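Side-chain contacts in lipoxygenase (PDB 5EK8), which probably catalyses the insertion of molecular oxygen into polyunsaturated fatty acids at a non-heme iron, with 9R specificity: residues E248-R253 against Q341-F346; C374-R379 against S489-E494. All coordinates share one frame; numbering follows the deposited sequence.

Contact 1 of 2, residues E248-R253 against Q341-F346; sequences EYFVLR and QAKRIF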
loop_
_atom_site.group_PDB
_atom_site.type_symbol
_atom_site.label_atom_id
_atom_site.label_comp_id
_atom_site.label_asym_id
_atom_site.label_seq_id
_atom_site.Cartn_x
_atom_site.Cartn_y
_atom_site.Cartn_z
ATOM N N GLU A 248 23.061 0.847 21.856
ATOM C CA GLU A 248 23.059 -0.379 21.064
ATOM C C GLU A 248 21.715 -0.560 20.367
ATOM O O GLU A 248 21.643 -0.876 19.171
ATOM C CB GLU A 248 23.361 -1.593 21.951
ATOM C CG GLU A 248 24.722 -1.563 22.657
ATOM C CD GLU A 248 24.770 -0.590 23.828
ATOM O OE1 GLU A 248 23.699 -0.120 24.263
ATOM O OE2 GLU A 248 25.880 -0.290 24.309
ATOM N N TYR A 249 20.652 -0.335 21.128
ATOM C CA TYR A 249 19.300 -0.497 20.620
ATOM C C TYR A 249 18.948 0.628 19.653
ATOM O O TYR A 249 18.246 0.407 18.666
ATOM C CB TYR A 249 18.290 -0.549 21.770
ATOM C CG TYR A 249 16.922 -0.995 21.320
ATOM C CD1 TYR A 249 16.690 -2.319 20.962
ATOM C CD2 TYR A 249 15.868 -0.094 21.234
ATOM C CE1 TYR A 249 15.446 -2.733 20.532
ATOM C CE2 TYR A 249 14.621 -0.497 20.807
ATOM C CZ TYR A 249 14.412 -1.819 20.455
ATOM O OH TYR A 249 13.165 -2.224 20.031
ATOM N N PHE A 250 19.440 1.830 19.948
ATOM C CA PHE A 250 19.257 2.982 19.071
ATOM C C PHE A 250 19.788 2.676 17.677
ATOM O O PHE A 250 19.096 2.881 16.672
ATOM C CB PHE A 250 19.956 4.212 19.652
ATOM C CG PHE A 250 19.848 5.440 18.794
ATOM C CD1 PHE A 250 20.919 5.858 18.020
ATOM C CD2 PHE A 250 18.678 6.184 18.768
ATOM C CE1 PHE A 250 20.826 6.996 17.236
ATOM C CE2 PHE A 250 18.579 7.323 17.983
ATOM C CZ PHE A 250 19.654 7.729 17.217
ATOM N N VAL A 251 21.014 2.163 17.635
ATOM C CA VAL A 251 21.653 1.786 16.379
ATOM C C VAL A 251 20.899 0.654 15.693
ATOM O O VAL A 251 20.608 0.724 14.491
ATOM C CB VAL A 251 23.116 1.360 16.608
ATOM C CG1 VAL A 251 23.680 0.689 15.365
ATOM C CG2 VAL A 251 23.951 2.561 17.008
ATOM N N LEU A 252 20.578 -0.383 16.463
ATOM C CA LEU A 252 19.847 -1.524 15.922
ATOM C C LEU A 252 18.541 -1.106 15.246
ATOM O O LEU A 252 18.196 -1.625 14.188
ATOM C CB LEU A 252 19.558 -2.547 17.021
ATOM C CG LEU A 252 20.726 -3.465 17.368
ATOM C CD1 LEU A 252 20.338 -4.409 18.479
ATOM C CD2 LEU A 252 21.187 -4.236 16.136
ATOM N N ARG A 253 17.825 -0.160 15.846
ATOM C CA ARG A 253 16.534 0.251 15.303
ATOM C C ARG A 253 16.695 1.259 14.176
ATOM O O ARG A 253 15.826 1.376 13.312
ATOM C CB ARG A 253 15.640 0.824 16.401
ATOM C CG ARG A 253 15.284 -0.190 17.476
ATOM C CD ARG A 253 14.934 -1.551 16.878
ATOM N NE ARG A 253 13.609 -1.564 16.263
ATOM C CZ ARG A 253 13.081 -2.614 15.641
ATOM N NH1 ARG A 253 11.865 -2.539 15.116
ATOM N NH2 ARG A 253 13.772 -3.741 15.542
ATOM N N GLN A 341 17.463 12.510 25.317
ATOM C CA GLN A 341 16.408 13.327 24.724
ATOM C C GLN A 341 16.659 13.566 23.231
ATOM O O GLN A 341 15.721 13.563 22.426
ATOM C CB GLN A 341 16.288 14.656 25.478
ATOM C CG GLN A 341 15.700 14.499 26.878
ATOM C CD GLN A 341 16.118 15.607 27.829
ATOM O OE1 GLN A 341 16.749 16.585 27.430
ATOM N NE2 GLN A 341 15.774 15.451 29.100
ATOM N N ALA A 342 17.926 13.755 22.867
ATOM C CA ALA A 342 18.301 13.846 21.458
ATOM C C ALA A 342 17.926 12.562 20.720
ATOM O O ALA A 342 17.357 12.606 19.621
ATOM C CB ALA A 342 19.791 14.128 21.314
ATOM N N LYS A 343 18.233 11.419 21.330
ATOM C CA LYS A 343 17.922 10.130 20.714
ATOM C C LYS A 343 16.418 9.957 20.515
ATOM O O LYS A 343 15.967 9.430 19.490
ATOM C CB LYS A 343 18.484 8.980 21.553
ATOM C CG LYS A 343 19.942 8.665 21.268
ATOM C CD LYS A 343 20.429 7.479 22.085
ATOM C CE LYS A 343 20.380 7.776 23.576
ATOM N NZ LYS A 343 21.079 6.734 24.382
ATOM N N ARG A 344 15.638 10.411 21.490
ATOM C CA ARG A 344 14.187 10.337 21.353
ATOM C C ARG A 344 13.683 11.231 20.209
ATOM O O ARG A 344 12.829 10.817 19.409
ATOM C CB ARG A 344 13.503 10.721 22.664
ATOM C CG ARG A 344 11.987 10.612 22.621
ATOM C CD ARG A 344 11.397 11.009 23.952
ATOM N NE ARG A 344 9.946 11.149 23.909
ATOM C CZ ARG A 344 9.250 11.832 24.811
ATOM N NH1 ARG A 344 9.881 12.441 25.808
ATOM N NH2 ARG A 344 7.929 11.916 24.715
ATOM N N ILE A 345 14.212 12.454 20.139
ATOM C CA ILE A 345 13.840 13.390 19.076
ATOM C C ILE A 345 14.129 12.799 17.691
ATOM O O ILE A 345 13.267 12.819 16.795
ATOM C CB ILE A 345 14.576 14.735 19.222
ATOM C CG1 ILE A 345 14.043 15.498 20.436
ATOM C CG2 ILE A 345 14.389 15.578 17.972
ATOM C CD1 ILE A 345 14.611 16.886 20.587
ATOM N N PHE A 346 15.336 12.261 17.528
ATOM C CA PHE A 346 15.676 11.546 16.307
ATOM C C PHE A 346 14.660 10.454 16.022
ATOM O O PHE A 346 14.187 10.328 14.892
ATOM C CB PHE A 346 17.069 10.927 16.389
ATOM C CG PHE A 346 17.484 10.226 15.126
ATOM C CD1 PHE A 346 18.102 10.927 14.104
ATOM C CD2 PHE A 346 17.247 8.873 14.953
ATOM C CE1 PHE A 346 18.478 10.290 12.934
ATOM C CE2 PHE A 346 17.621 8.232 13.787
ATOM C CZ PHE A 346 18.241 8.940 12.779
#

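Contact 2 of 2, residues C374-R379 against S489-E494; sequences CFRNLR and SEDLVE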
loop_
_atom_site.group_PDB
_atom_site.type_symbol
_atom_site.label_atom_id
_atom_site.label_comp_id
_atom_site.label_asym_id
_atom_site.label_seq_id
_atom_site.Cartn_x
_atom_site.Cartn_y
_atom_site.Cartn_z
ATOM N N CYS A 374 -2.556 -3.033 -13.573
ATOM C CA CYS A 374 -2.594 -4.488 -13.637
ATOM C C CYS A 374 -3.996 -5.010 -13.885
ATOM O O CYS A 374 -4.239 -5.721 -14.861
ATOM C CB CYS A 374 -2.045 -5.092 -12.344
ATOM S SG CYS A 374 -2.352 -6.860 -12.156
ATOM N N PHE A 375 -4.918 -4.659 -12.996
ATOM C CA PHE A 375 -6.289 -5.135 -13.118
ATOM C C PHE A 375 -6.970 -4.546 -14.345
ATOM O O PHE A 375 -7.953 -5.094 -14.842
ATOM C CB PHE A 375 -7.089 -4.810 -11.853
ATOM C CG PHE A 375 -6.805 -5.743 -10.709
ATOM C CD1 PHE A 375 -7.447 -6.968 -10.624
ATOM C CD2 PHE A 375 -5.889 -5.405 -9.727
ATOM C CE1 PHE A 375 -7.188 -7.830 -9.581
ATOM C CE2 PHE A 375 -5.625 -6.265 -8.682
ATOM C CZ PHE A 375 -6.276 -7.477 -8.610
ATOM N N ARG A 376 -6.442 -3.431 -14.837
ATOM C CA ARG A 376 -6.981 -2.826 -16.042
ATOM C C ARG A 376 -6.639 -3.635 -17.283
ATOM O O ARG A 376 -7.469 -3.768 -18.178
ATOM C CB ARG A 376 -6.471 -1.397 -16.211
ATOM C CG ARG A 376 -7.297 -0.346 -15.505
ATOM C CD ARG A 376 -6.672 1.037 -15.679
ATOM N NE ARG A 376 -6.856 1.554 -17.029
ATOM C CZ ARG A 376 -7.801 2.425 -17.365
ATOM N NH1 ARG A 376 -8.640 2.882 -16.447
ATOM N NH2 ARG A 376 -7.903 2.847 -18.617
ATOM N N ASN A 377 -5.424 -4.178 -17.343
ATOM C CA ASN A 377 -4.934 -4.706 -18.619
ATOM C C ASN A 377 -4.471 -6.167 -18.651
ATOM O O ASN A 377 -4.180 -6.696 -19.724
ATOM C CB ASN A 377 -3.785 -3.820 -19.115
ATOM C CG ASN A 377 -4.195 -2.366 -19.265
ATOM O OD1 ASN A 377 -4.837 -1.989 -20.244
ATOM N ND2 ASN A 377 -3.819 -1.540 -18.294
ATOM N N LEU A 378 -4.403 -6.823 -17.497
ATOM C CA LEU A 378 -3.884 -8.190 -17.453
ATOM C C LEU A 378 -4.984 -9.229 -17.247
ATOM O O LEU A 378 -5.498 -9.385 -16.140
ATOM C CB LEU A 378 -2.828 -8.321 -16.353
ATOM C CG LEU A 378 -1.580 -7.462 -16.560
ATOM C CD1 LEU A 378 -0.548 -7.725 -15.471
ATOM C CD2 LEU A 378 -0.989 -7.706 -17.946
ATOM N N ARG A 379 -5.330 -9.942 -18.317
ATOM C CA ARG A 379 -6.370 -10.972 -18.266
ATOM C C ARG A 379 -5.896 -12.321 -18.811
ATOM O O ARG A 379 -5.702 -13.270 -18.050
ATOM C CB ARG A 379 -7.608 -10.511 -19.036
ATOM C CG ARG A 379 -8.611 -9.781 -18.174
ATOM C CD ARG A 379 -9.548 -8.922 -18.994
ATOM N NE ARG A 379 -9.632 -7.590 -18.413
ATOM C CZ ARG A 379 -9.186 -6.489 -19.002
ATOM N NH1 ARG A 379 -9.297 -5.322 -18.388
ATOM N NH2 ARG A 379 -8.641 -6.552 -20.208
ATOM N N SER A 489 1.979 -1.411 -19.590
ATOM C CA SER A 489 3.075 -0.453 -19.606
ATOM C C SER A 489 2.583 0.967 -19.904
ATOM O O SER A 489 2.919 1.921 -19.194
ATOM C CB SER A 489 4.120 -0.886 -20.640
ATOM O OG SER A 489 5.105 0.111 -20.838
ATOM N N GLU A 490 1.777 1.089 -20.954
ATOM C CA GLU A 490 1.265 2.379 -21.397
ATOM C C GLU A 490 0.422 3.048 -20.322
ATOM O O GLU A 490 0.574 4.235 -20.074
ATOM C CB GLU A 490 0.453 2.220 -22.683
ATOM C CG GLU A 490 1.297 1.886 -23.902
ATOM C CD GLU A 490 0.464 1.642 -25.141
ATOM O OE1 GLU A 490 1.027 1.174 -26.154
ATOM O OE2 GLU A 490 -0.755 1.917 -25.104
ATOM N N ASP A 491 -0.457 2.286 -19.677
ATOM C CA ASP A 491 -1.268 2.829 -18.591
ATOM C C ASP A 491 -0.389 3.319 -17.439
ATOM O O ASP A 491 -0.605 4.419 -16.899
ATOM C CB ASP A 491 -2.268 1.784 -18.095
ATOM C CG ASP A 491 -3.649 1.960 -18.710
ATOM O OD1 ASP A 491 -4.550 1.152 -18.396
ATOM O OD2 ASP A 491 -3.838 2.912 -19.498
ATOM N N LEU A 492 0.611 2.510 -17.083
ATOM C CA LEU A 492 1.588 2.904 -16.062
ATOM C C LEU A 492 2.267 4.241 -16.369
ATOM O O LEU A 492 2.214 5.169 -15.559
ATOM C CB LEU A 492 2.656 1.824 -15.889
ATOM C CG LEU A 492 2.198 0.550 -15.183
ATOM C CD1 LEU A 492 3.241 -0.550 -15.340
ATOM C CD2 LEU A 492 1.895 0.824 -13.701
ATOM N N VAL A 493 2.907 4.330 -17.534
ATOM C CA VAL A 493 3.628 5.542 -17.922
ATOM C C VAL A 493 2.695 6.748 -18.023
ATOM O O VAL A 493 2.971 7.810 -17.466
ATOM C CB VAL A 493 4.361 5.360 -19.277
ATOM C CG1 VAL A 493 4.887 6.700 -19.798
ATOM C CG2 VAL A 493 5.490 4.351 -19.145
ATOM N N GLU A 494 1.584 6.571 -18.728
ATOM C CA GLU A 494 0.657 7.661 -18.990
ATOM C C GLU A 494 -0.001 8.192 -17.729
ATOM O O GLU A 494 -0.395 9.355 -17.685
ATOM C CB GLU A 494 -0.422 7.217 -19.979
ATOM C CG GLU A 494 0.108 6.934 -21.380
ATOM C CD GLU A 494 -0.978 6.499 -22.341
ATOM O OE1 GLU A 494 -2.167 6.549 -21.952
ATOM O OE2 GLU A 494 -0.635 6.098 -23.477
#

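Contact 1 of 2, residues E248-R253 against Q341-F346
Between 248-253 of helix 247-256 and 341-346 of helix 337-377, the nearest CA atoms are those of Phe250 and Lys343, 7.5 Å apart. The CG of Phe250 lies anti to the backbone N (chi1 178°), which extends the ring across to the longer helix. There the aliphatic part of Lys343 lies over one ring face: Lys343 CG is 3.9 Å from the Phe250 ring centroid and 17° off the normal, a CH-pi contact displaced toward the rim. Helix 337-377 is the long helix that also supplies iron ligands His359 and His364, so this apolar patch joins a short helix to the N-terminal part of a metal-bearing one. The far end of the Phe250 ring reaches Phe346, one turn beyond Lys343, with Phe250 CZ 3.5 Å from Phe346 CD2. Centroids 5.4 Å apart and planes at 61° make this an oblique aromatic pair. The Lys343 chain bends at chi3 and carries its ammonium away from the rings to a salt bridge with Asp247 and a hydrogen bond to Arg245 O. Phe297 of strand 291-300 and Ile309 of strand 303-313 also touch Phe250, and Ala295 touches Phe346.

Contact 2 of 2, residues C374-R379 against S489-E494
Asp491 directs its carboxylate at the C-terminal end of helix 337-377, where Arg376 and Asn377 grip the same oxygen. Arg376 NE donates to Asp491 OD1 at 2.7 Å as part of a salt bridge, and Asn377 ND2 donates to the same Asp491 OD1 at 2.8 Å. Both donors lie well out of the carboxylate plane, on opposite faces of it, and their own flat groups are turned steeply against it: the guanidinium by 65° and the Asn377 amide by a similar amount. The two donors differ in how directly they point. The Asn377 N-H is almost straight (178°), with OD1 lying in the plane of its own amide, whereas the Arg376 bond is more bent and OD1 sits at the guanidinium edge, somewhat tilted from its plane. For Arg376, a bend at chi3 (73°) turns NE toward the acid after an extended chi2, and Arg376 CD passes 3.4 Å from Asp491 OD1 on the way. The charged guanidinium and the polar amide together would be expected to favour the ionised carboxylate, all three side chains being buried. Asn377 is further fixed because ND2 also donates to Ala373 O, one turn back, which ties the amide to its own helix and sets its rotation. Arg376 is held at its other end too: NH1 forms a salt bridge with Asp63 and a hydrogen bond to Trp163 O. Asp63 and Trp163 follow strands 53-61 and 152-160 of the N-terminal beta region, probably the PLAT domain, so the guanidinium links that region to helix 482-495. On that helix, Leu492 packs against Tyr370 and Ala373 of helix 337-377, while Cys374 touches Phe488 of helix 482-495 and Thr388 and Leu391 of helix 383-391.

Overall arrangement
Both contacts are buried, and both use helix 337-377, but near its two ends: their centres are 42 Å apart on opposite sides of the centre of the chain, with nearest atoms about 30 Å apart. In chain order contact 1 closes before contact 2 opens. Their chemistry differs accordingly. Contact 1, where the helix meets a short helix and a beta-sheet, is aromatic and aliphatic, with its one charged group led away. Contact 2, where the helix ends against helix 482-495 close to the N-terminal beta region, depends on charge and hydrogen bonds. Measured from the contact centres, contact 1 lies about 27 Å and contact 2 about 18 Å from the centre of the chain.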